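Local coordinates for protein cytosolic IMP-GMP specific 5'-nucleotidase (Legionella pneumophila subsp. pneumophila, PDB 4OHF) that probably hydrolyses purine nucleoside 5'-monophosphates such as IMP and GMP in a magnesium-dependent, HAD-like active site, at residues L173-I176 against I177-N180; A223-P226 against F227-K230; Q372-Q375 against E376-D379; R393-Q396 against E397-S400. One frame throughout, in Å; residues are numbered along the deposited sequence.

Contact 1. Residues L173-I176 against I177-N180; sequences LKNI and IIKN
Leu173 and Ile177 meet because their first torsions send methyl groups to the same side of one helical turn. Leu173 turns its CG away from the backbone N (chi1 -155°), and Ile177 places CG2 opposite its own carbonyl carbon. Leu173 CD2 then lies 3.4 Å from Ile177 CG2, the two branches crossing at a slant. Beneath them the backbone steps from i to i+4: Ile177 N bonds to Leu173 O at 3.1 Å, Ile178 N to Lys174 O at 2.9 Å and Lys179 N to Asn175 O at 3.0 Å. This is almost the whole of the short helix 172-178, which touches two other helices of this HAD-family enzyme. Leu173 and Ile176 rest on Leu39 and Leu43 of helix 33-51, while Ile177 and Ile178 pack on helix 213-224 at Tyr215, Leu218 and Leu219. Lys174 NZ is hydrogen-bonded to Ser211 OG, and its charge makes a cation-pi contact with Tyr215; the side chain comes within about 4 Å of that of Asp25, a magnesium ligand. The helix ends where Asn180 N bonds to Ile177 O at 3.1 Å, three residues back.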
loop_
_atom_site.group_PDB
_atom_site.type_symbol
_atom_site.label_atom_id
_atom_site.label_comp_id
_atom_site.label_asym_id
_atom_site.label_seq_id
_atom_site.Cartn_x
_atom_site.Cartn_y
_atom_site.Cartn_z
ATOM N N LEU B 173 23.642 -18.163 21.055
ATOM C CA LEU B 173 22.583 -18.572 21.966
ATOM C C LEU B 173 22.528 -20.096 22.009
ATOM O O LEU B 173 22.435 -20.689 23.085
ATOM C CB LEU B 173 21.233 -18.030 21.487
ATOM C CG LEU B 173 20.095 -17.812 22.489
ATOM C CD1 LEU B 173 18.784 -17.793 21.726
ATOM C CD2 LEU B 173 20.068 -18.905 23.528
ATOM N N LYS B 174 22.599 -20.722 20.832
ATOM C CA LYS B 174 22.532 -22.178 20.724
ATOM C C LYS B 174 23.639 -22.870 21.513
ATOM O O LYS B 174 23.377 -23.782 22.299
ATOM C CB LYS B 174 22.624 -22.620 19.261
ATOM C CG LYS B 174 21.603 -22.005 18.323
ATOM C CD LYS B 174 20.227 -22.640 18.460
ATOM C CE LYS B 174 19.313 -22.142 17.345
ATOM N NZ LYS B 174 17.913 -22.622 17.491
ATOM N N ASN B 175 24.875 -22.436 21.301
ATOM C CA ASN B 175 26.011 -23.050 21.979
ATOM C C ASN B 175 25.909 -22.955 23.492
ATOM O O ASN B 175 26.227 -23.911 24.201
ATOM C CB ASN B 175 27.330 -22.429 21.501
ATOM C CG ASN B 175 27.684 -22.824 20.066
ATOM O OD1 ASN B 175 27.120 -23.772 19.502
ATOM N ND2 ASN B 175 28.638 -22.104 19.477
ATOM N N ILE B 176 25.467 -21.805 23.987
ATOM C CA ILE B 176 25.327 -21.622 25.418
ATOM C C ILE B 176 24.269 -22.546 26.020
ATOM O O ILE B 176 24.489 -23.114 27.089
ATOM C CB ILE B 176 24.969 -20.170 25.776
ATOM C CG1 ILE B 176 26.144 -19.254 25.461
ATOM C CG2 ILE B 176 24.642 -20.070 27.251
ATOM C CD1 ILE B 176 25.892 -17.803 25.795
ATOM N N ILE B 177 23.122 -22.711 25.360
ATOM C CA ILE B 177 22.117 -23.597 25.938
ATOM C C ILE B 177 22.548 -25.057 25.777
ATOM O O ILE B 177 22.201 -25.898 26.598
ATOM C CB ILE B 177 20.670 -23.375 25.357
ATOM C CG1 ILE B 177 20.470 -24.174 24.089
ATOM C CG2 ILE B 177 20.398 -21.910 25.129
ATOM C CD1 ILE B 177 19.870 -25.521 24.357
ATOM N N ILE B 178 23.318 -25.360 24.737
ATOM C CA ILE B 178 23.793 -26.730 24.534
ATOM C C ILE B 178 24.733 -27.110 25.672
ATOM O O ILE B 178 24.664 -28.210 26.208
ATOM C CB ILE B 178 24.566 -26.895 23.205
ATOM C CG1 ILE B 178 23.604 -26.849 22.017
ATOM C CG2 ILE B 178 25.291 -28.215 23.195
ATOM C CD1 ILE B 178 24.296 -27.015 20.656
ATOM N N LYS B 179 25.612 -26.186 26.046
ATOM C CA LYS B 179 26.564 -26.439 27.116
ATOM C C LYS B 179 25.915 -26.362 28.490
ATOM O O LYS B 179 26.589 -26.516 29.508
ATOM C CB LYS B 179 27.698 -25.421 27.070
ATOM C CG LYS B 179 27.302 -24.039 27.582
ATOM C CD LYS B 179 28.495 -23.251 28.142
ATOM C CE LYS B 179 29.045 -23.903 29.402
ATOM N NZ LYS B 179 30.133 -23.098 30.006
ATOM N N ASN B 180 24.613 -26.118 28.529
ATOM C CA ASN B 180 23.922 -25.994 29.807
ATOM C C ASN B 180 22.491 -26.493 29.777
ATOM O O ASN B 180 21.633 -25.979 30.489
ATOM C CB ASN B 180 23.933 -24.537 30.241
ATOM C CG ASN B 180 24.571 -24.350 31.578
ATOM O OD1 ASN B 180 24.189 -25.009 32.558
ATOM N ND2 ASN B 180 25.554 -23.454 31.643
#

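Contact 2. Residues A223-P226 against F227-K230; sequences ALSP and FLDK
Ala223 meets Phe227 where helix 213-224 runs out: its carbonyl O sits at the edge of the ring, near the ring plane, 3.5 Å from Phe227 CE2. The helix is the middle of a beta-alpha-beta crossover between strands 204-208 and 240-243, parallel neighbours in the HAD-like core, and 225-226 tightens into a 3-10 turn as the chain leaves it. Leu224 comes next. Its O takes the N-H of Phe227, though the placement of that nitrogen is less sure, and Leu228 CD1 lies against the same oxygen at 3.5 Å. The Leu224 side chain touches Val192 of helix 189-200 and Phe238; Phe227 and Leu228 also touch Val192. Ser225 OG is bonded to Asp221 OD2, a residue of the preceding turn, and Ser225 O accepts from Leu228 N at 2.7 Å, which closes the turn. Pro226 then lays CB over the centre of one Phe227 face, a CH-pi contact with 4.2 Å from CB to the ring centroid. Phe227 CG sits opposite its own carbonyl carbon (chi1 -44°), which swings the ring back over the proline. Beyond it, Leu228 CB rests 3.5 Å from Ser225 O.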
loop_
_atom_site.group_PDB
_atom_site.type_symbol
_atom_site.label_atom_id
_atom_site.label_comp_id
_atom_site.label_asym_id
_atom_site.label_seq_id
_atom_site.Cartn_x
_atom_site.Cartn_y
_atom_site.Cartn_z
ATOM N N ALA B 223 15.881 -34.394 25.441
ATOM C CA ALA B 223 14.567 -34.255 26.066
ATOM C C ALA B 223 13.522 -35.354 25.868
ATOM O O ALA B 223 12.527 -35.383 26.589
ATOM C CB ALA B 223 13.967 -32.907 25.678
ATOM N N LEU B 224 13.724 -36.256 24.918
ATOM C CA LEU B 224 12.736 -37.306 24.700
ATOM C C LEU B 224 13.220 -38.720 25.032
ATOM O O LEU B 224 12.509 -39.508 25.657
ATOM C CB LEU B 224 12.243 -37.267 23.253
ATOM C CG LEU B 224 11.678 -35.933 22.768
ATOM C CD1 LEU B 224 11.294 -36.044 21.322
ATOM C CD2 LEU B 224 10.479 -35.540 23.612
ATOM N N SER B 225 14.431 -39.042 24.604
ATOM C CA SER B 225 14.991 -40.367 24.830
ATOM C C SER B 225 14.804 -40.895 26.245
ATOM O O SER B 225 14.345 -42.021 26.436
ATOM C CB SER B 225 16.479 -40.372 24.461
ATOM O OG SER B 225 16.657 -40.204 23.061
ATOM N N PRO B 226 15.140 -40.087 27.262
ATOM C CA PRO B 226 14.988 -40.539 28.647
ATOM C C PRO B 226 13.674 -41.256 28.977
ATOM O O PRO B 226 13.600 -41.961 29.973
ATOM C CB PRO B 226 15.166 -39.248 29.447
ATOM C CG PRO B 226 16.134 -38.497 28.634
ATOM C CD PRO B 226 15.604 -38.690 27.224
ATOM N N PHE B 227 12.652 -41.098 28.143
ATOM C CA PHE B 227 11.350 -41.719 28.409
ATOM C C PHE B 227 10.918 -42.739 27.364
ATOM O O PHE B 227 9.737 -43.085 27.269
ATOM C CB PHE B 227 10.272 -40.639 28.508
ATOM C CG PHE B 227 10.680 -39.457 29.319
ATOM C CD1 PHE B 227 10.782 -39.547 30.699
ATOM C CD2 PHE B 227 10.985 -38.249 28.694
ATOM C CE1 PHE B 227 11.180 -38.451 31.453
ATOM C CE2 PHE B 227 11.384 -37.146 29.439
ATOM C CZ PHE B 227 11.481 -37.248 30.823
ATOM N N LEU B 228 11.868 -43.206 26.568
ATOM C CA LEU B 228 11.577 -44.197 25.539
ATOM C C LEU B 228 11.981 -45.580 26.049
ATOM O O LEU B 228 12.956 -45.710 26.787
ATOM C CB LEU B 228 12.352 -43.860 24.261
ATOM C CG LEU B 228 11.766 -42.941 23.174
ATOM C CD1 LEU B 228 10.861 -41.877 23.761
ATOM C CD2 LEU B 228 12.922 -42.322 22.405
ATOM N N ASP B 229 11.231 -46.609 25.672
ATOM C CA ASP B 229 11.552 -47.965 26.105
ATOM C C ASP B 229 12.911 -48.382 25.561
ATOM O O ASP B 229 13.361 -47.864 24.536
ATOM C CB ASP B 229 10.485 -48.948 25.624
ATOM C CG ASP B 229 9.166 -48.774 26.348
ATOM O OD1 ASP B 229 9.152 -48.934 27.588
ATOM O OD2 ASP B 229 8.149 -48.480 25.682
ATOM N N LYS B 230 13.567 -49.309 26.253
ATOM C CA LYS B 230 14.879 -49.791 25.825
ATOM C C LYS B 230 14.801 -50.222 24.357
ATOM O O LYS B 230 13.965 -51.049 23.990
ATOM C CB LYS B 230 15.317 -50.977 26.696
ATOM C CG LYS B 230 16.829 -51.190 26.761
ATOM C CD LYS B 230 17.523 -49.994 27.426
ATOM C CE LYS B 230 19.047 -50.146 27.460
ATOM N NZ LYS B 230 19.498 -51.313 28.273
#

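Contact 3. Residues Q372-Q375 against E376-D379; sequences QYDQ and EIHD
Gln375 reaches one turn forward to Asp379, and this bond between amide and carboxylate is the polar side-chain link of the turn. NE2 donates to Asp379 OD2 at 3.3 Å, with an N-H...O angle of 166°. The oxygen lies almost in the glutamine amide plane, but from the carboxylate's side the donor approaches on the syn side and well out of plane, and the two flat groups are turned 41° against each other. A bend at chi2 of Gln375 (44°) brings the amide alongside the helix, forward to Asp379. The backbone acceptors fare unequally. Tyr373 O is taken by Ile377 N at 2.9 Å in a nearly linear bond, an i to i+4 link near the beginning of helix 374-399. Gln375 O, by contrast, is shared: His378 N and Asp379 N both approach it, at 3.2 Å and 3.3 Å, and both bonds are weak. Apolar contact is slight, Tyr373 CB lying 4.2 Å from Ile377 CG2. The tyrosine ring extends beyond the turn, its hydroxyl bonded to Glu368 OE1, with a weak second bond from Arg364 NH2. Arg364 is in helix 338-367 and Glu368 just after it, at the tip of the long helical hairpin that projects from the protein, made of helices 338-367 and 374-399. Tyr373 and Glu376 both lie against helix 338-367: the tyrosine touches Leu361 and Ser365, and the glutamate touches Lys357 and Leu361, just where the chain has turned round between the two helices.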
loop_
_atom_site.group_PDB
_atom_site.type_symbol
_atom_site.label_atom_id
_atom_site.label_comp_id
_atom_site.label_asym_id
_atom_site.label_seq_id
_atom_site.Cartn_x
_atom_site.Cartn_y
_atom_site.Cartn_z
ATOM N N GLN B 372 -39.979 16.476 45.862
ATOM C CA GLN B 372 -40.269 15.452 46.864
ATOM C C GLN B 372 -39.220 14.331 46.898
ATOM O O GLN B 372 -39.076 13.630 47.902
ATOM C CB GLN B 372 -41.654 14.863 46.598
ATOM C CG GLN B 372 -41.750 14.125 45.274
ATOM C CD GLN B 372 -43.183 13.958 44.793
ATOM O OE1 GLN B 372 -43.848 14.937 44.413
ATOM N NE2 GLN B 372 -43.674 12.714 44.808
ATOM N N TYR B 373 -38.490 14.160 45.803
ATOM C CA TYR B 373 -37.473 13.119 45.733
ATOM C C TYR B 373 -36.112 13.678 46.125
ATOM O O TYR B 373 -35.146 12.931 46.311
ATOM C CB TYR B 373 -37.382 12.575 44.314
ATOM C CG TYR B 373 -38.715 12.316 43.676
ATOM C CD1 TYR B 373 -39.519 11.262 44.092
ATOM C CD2 TYR B 373 -39.183 13.141 42.655
ATOM C CE1 TYR B 373 -40.759 11.036 43.502
ATOM C CE2 TYR B 373 -40.420 12.926 42.063
ATOM C CZ TYR B 373 -41.201 11.877 42.487
ATOM O OH TYR B 373 -42.424 11.676 41.892
ATOM N N ASP B 374 -36.041 15.000 46.235
ATOM C CA ASP B 374 -34.794 15.666 46.572
ATOM C C ASP B 374 -34.075 15.064 47.778
ATOM O O ASP B 374 -32.846 15.033 47.814
ATOM C CB ASP B 374 -35.036 17.171 46.768
ATOM C CG ASP B 374 -35.108 17.935 45.441
ATOM O OD1 ASP B 374 -35.228 19.180 45.476
ATOM O OD2 ASP B 374 -35.041 17.304 44.360
ATOM N N GLN B 375 -34.818 14.566 48.757
ATOM C CA GLN B 375 -34.161 13.979 49.915
ATOM C C GLN B 375 -33.474 12.671 49.534
ATOM O O GLN B 375 -32.267 12.506 49.732
ATOM C CB GLN B 375 -35.159 13.723 51.042
ATOM C CG GLN B 375 -34.488 13.239 52.314
ATOM C CD GLN B 375 -33.230 14.042 52.636
ATOM O OE1 GLN B 375 -33.280 15.263 52.796
ATOM N NE2 GLN B 375 -32.096 13.357 52.725
ATOM N N GLU B 376 -34.247 11.741 48.981
ATOM C CA GLU B 376 -33.707 10.450 48.574
ATOM C C GLU B 376 -32.517 10.616 47.605
ATOM O O GLU B 376 -31.459 10.017 47.804
ATOM C CB GLU B 376 -34.813 9.610 47.923
ATOM C CG GLU B 376 -34.656 8.119 48.139
ATOM C CD GLU B 376 -35.712 7.299 47.425
ATOM O OE1 GLU B 376 -36.902 7.675 47.484
ATOM O OE2 GLU B 376 -35.351 6.266 46.816
ATOM N N ILE B 377 -32.679 11.441 46.572
ATOM C CA ILE B 377 -31.604 11.645 45.607
ATOM C C ILE B 377 -30.269 12.009 46.265
ATOM O O ILE B 377 -29.218 11.510 45.859
ATOM C CB ILE B 377 -31.980 12.727 44.551
ATOM C CG1 ILE B 377 -32.172 14.091 45.219
ATOM C CG2 ILE B 377 -33.258 12.325 43.826
ATOM C CD1 ILE B 377 -30.891 14.947 45.338
ATOM N N HIS B 378 -30.306 12.871 47.283
ATOM C CA HIS B 378 -29.085 13.275 47.982
ATOM C C HIS B 378 -28.428 12.088 48.705
ATOM O O HIS B 378 -27.199 11.997 48.766
ATOM C CB HIS B 378 -29.384 14.396 48.991
ATOM C CG HIS B 378 -28.201 14.791 49.822
ATOM N ND1 HIS B 378 -28.015 14.348 51.116
ATOM C CD2 HIS B 378 -27.124 15.561 49.532
ATOM C CE1 HIS B 378 -26.876 14.830 51.586
ATOM N NE2 HIS B 378 -26.316 15.569 50.644
ATOM N N ASP B 379 -29.245 11.187 49.255
ATOM C CA ASP B 379 -28.723 10.019 49.951
ATOM C C ASP B 379 -28.118 9.055 48.949
ATOM O O ASP B 379 -27.003 8.568 49.151
ATOM C CB ASP B 379 -29.821 9.337 50.763
ATOM C CG ASP B 379 -30.408 10.255 51.820
ATOM O OD1 ASP B 379 -29.633 11.016 52.450
ATOM O OD2 ASP B 379 -31.643 10.215 52.021
#

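Contact 4. Residues R393-Q396 against E397-S400; sequences RLLQ and EQNS
Arg393 O, Leu394 O and Leu395 O receive the N-H groups of Glu397, Gln398 and Asn399 in turn, the regular i to i+4 ladder of an alpha-helix. The three bonds measure 3.0 Å, 2.9 Å and 3.0 Å in that order. Leu395 O also takes a weak second bond from Gln398 N, and Gln396 O a weak one from Asn399 N, so i to i+3 bonding begins to mix in as the helix nears its end. Ser400 adds to this: its OG donates to Glu397 O at 2.6 Å, a side-chain bond across one turn beside a weak backbone bond from Ser400 N to the same oxygen. A chi1 of 60° turns the hydroxyl back toward that carbonyl. Side chains meet loosely over this turn. Leu395 CD2 lies 4.1 Å from Gln398 OE1, while the other end of that amide, NE2, has a weak hydrogen bond to Glu341 OE2. The CB of Glu397 rests 3.2 Å from Leu394 O. Leu394 and Leu395 turn to helix 338-367, where they touch Ile344, Leu394 also reaching Lys343; Glu397 lies on Ile340. Through these leucines and Glu397 the helix packs on helix 338-367 in an antiparallel two-helix hairpin, at the end where it joins the body of the protein.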
loop_
_atom_site.group_PDB
_atom_site.type_symbol
_atom_site.label_atom_id
_atom_site.label_comp_id
_atom_site.label_asym_id
_atom_site.label_seq_id
_atom_site.Cartn_x
_atom_site.Cartn_y
_atom_site.Cartn_z
ATOM N N ARG B 393 -11.201 0.596 45.897
ATOM C CA ARG B 393 -10.239 -0.053 46.776
ATOM C C ARG B 393 -10.170 -1.542 46.442
ATOM O O ARG B 393 -9.077 -2.097 46.325
ATOM C CB ARG B 393 -10.624 0.173 48.249
ATOM C CG ARG B 393 -10.885 1.648 48.563
ATOM C CD ARG B 393 -10.091 2.179 49.745
ATOM N NE ARG B 393 -10.919 2.314 50.935
ATOM C CZ ARG B 393 -10.927 3.381 51.727
ATOM N NH1 ARG B 393 -10.149 4.422 51.463
ATOM N NH2 ARG B 393 -11.727 3.413 52.781
ATOM N N LEU B 394 -11.322 -2.189 46.276
ATOM C CA LEU B 394 -11.338 -3.604 45.911
ATOM C C LEU B 394 -10.542 -3.815 44.623
ATOM O O LEU B 394 -9.836 -4.806 44.489
ATOM C CB LEU B 394 -12.769 -4.102 45.713
ATOM C CG LEU B 394 -13.541 -4.512 46.968
ATOM C CD1 LEU B 394 -14.977 -4.809 46.606
ATOM C CD2 LEU B 394 -12.893 -5.738 47.592
ATOM N N LEU B 395 -10.651 -2.883 43.678
ATOM C CA LEU B 395 -9.910 -2.997 42.430
ATOM C C LEU B 395 -8.401 -2.970 42.694
ATOM O O LEU B 395 -7.686 -3.869 42.258
ATOM C CB LEU B 395 -10.300 -1.875 41.455
ATOM C CG LEU B 395 -11.734 -1.872 40.890
ATOM C CD1 LEU B 395 -11.951 -0.623 40.038
ATOM C CD2 LEU B 395 -11.991 -3.127 40.077
ATOM N N GLN B 396 -7.922 -1.941 43.398
ATOM C CA GLN B 396 -6.496 -1.814 43.740
ATOM C C GLN B 396 -5.996 -3.131 44.344
ATOM O O GLN B 396 -4.872 -3.568 44.110
ATOM C CB GLN B 396 -6.291 -0.674 44.752
ATOM C CG GLN B 396 -5.028 -0.826 45.611
ATOM C CD GLN B 396 -5.000 0.078 46.855
ATOM O OE1 GLN B 396 -5.954 0.113 47.648
ATOM N NE2 GLN B 396 -3.893 0.796 47.036
ATOM N N GLU B 397 -6.860 -3.754 45.134
ATOM C CA GLU B 397 -6.563 -5.021 45.783
ATOM C C GLU B 397 -6.451 -6.132 44.743
ATOM O O GLU B 397 -5.606 -7.036 44.855
ATOM C CB GLU B 397 -7.678 -5.344 46.760
ATOM C CG GLU B 397 -7.600 -6.707 47.363
ATOM C CD GLU B 397 -7.718 -6.642 48.853
ATOM O OE1 GLU B 397 -8.837 -6.359 49.355
ATOM O OE2 GLU B 397 -6.672 -6.850 49.517
ATOM N N GLN B 398 -7.311 -6.070 43.732
ATOM C CA GLN B 398 -7.294 -7.071 42.680
ATOM C C GLN B 398 -6.013 -6.984 41.868
ATOM O O GLN B 398 -5.520 -7.987 41.369
ATOM C CB GLN B 398 -8.479 -6.888 41.747
ATOM C CG GLN B 398 -8.449 -7.809 40.547
ATOM C CD GLN B 398 -9.632 -7.580 39.626
ATOM O OE1 GLN B 398 -9.824 -6.474 39.114
ATOM N NE2 GLN B 398 -10.436 -8.624 39.415
ATOM N N ASN B 399 -5.479 -5.780 41.744
ATOM C CA ASN B 399 -4.265 -5.566 40.974
ATOM C C ASN B 399 -3.021 -6.246 41.544
ATOM O O ASN B 399 -2.126 -6.652 40.793
ATOM C CB ASN B 399 -4.026 -4.064 40.804
ATOM C CG ASN B 399 -4.971 -3.447 39.792
ATOM O OD1 ASN B 399 -4.996 -2.232 39.605
ATOM N ND2 ASN B 399 -5.754 -4.291 39.123
ATOM N N SER B 400 -2.975 -6.380 42.863
ATOM C CA SER B 400 -1.839 -7.009 43.516
ATOM C C SER B 400 -1.654 -8.494 43.157
ATOM O O SER B 400 -0.610 -9.073 43.483
ATOM C CB SER B 400 -1.959 -6.862 45.034
ATOM O OG SER B 400 -3.148 -7.465 45.516
#

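In the fold
The four contacts fall into two pairs. Contacts 1 and 2 belong to the HAD-like domain, their centres about 21 Å apart. Contact 1 is the closer to the magnesium site: the Lys174 side chain is about 9 Å from the magnesium ion and about 5 Å from a phosphate ion, probably from the crystallisation liquor, while the Ala223 side chain of contact 2 is about 14 Å from the metal. Helix 213-224 joins the two. Contacts 3 and 4 share helix 374-399, their nearest atoms about 17 Å apart, and lie away from the magnesium site and from GMP, bound at Arg86, Tyr87 and Tyr421. The centre of contact 3 is about 72 Å from that of contact 1.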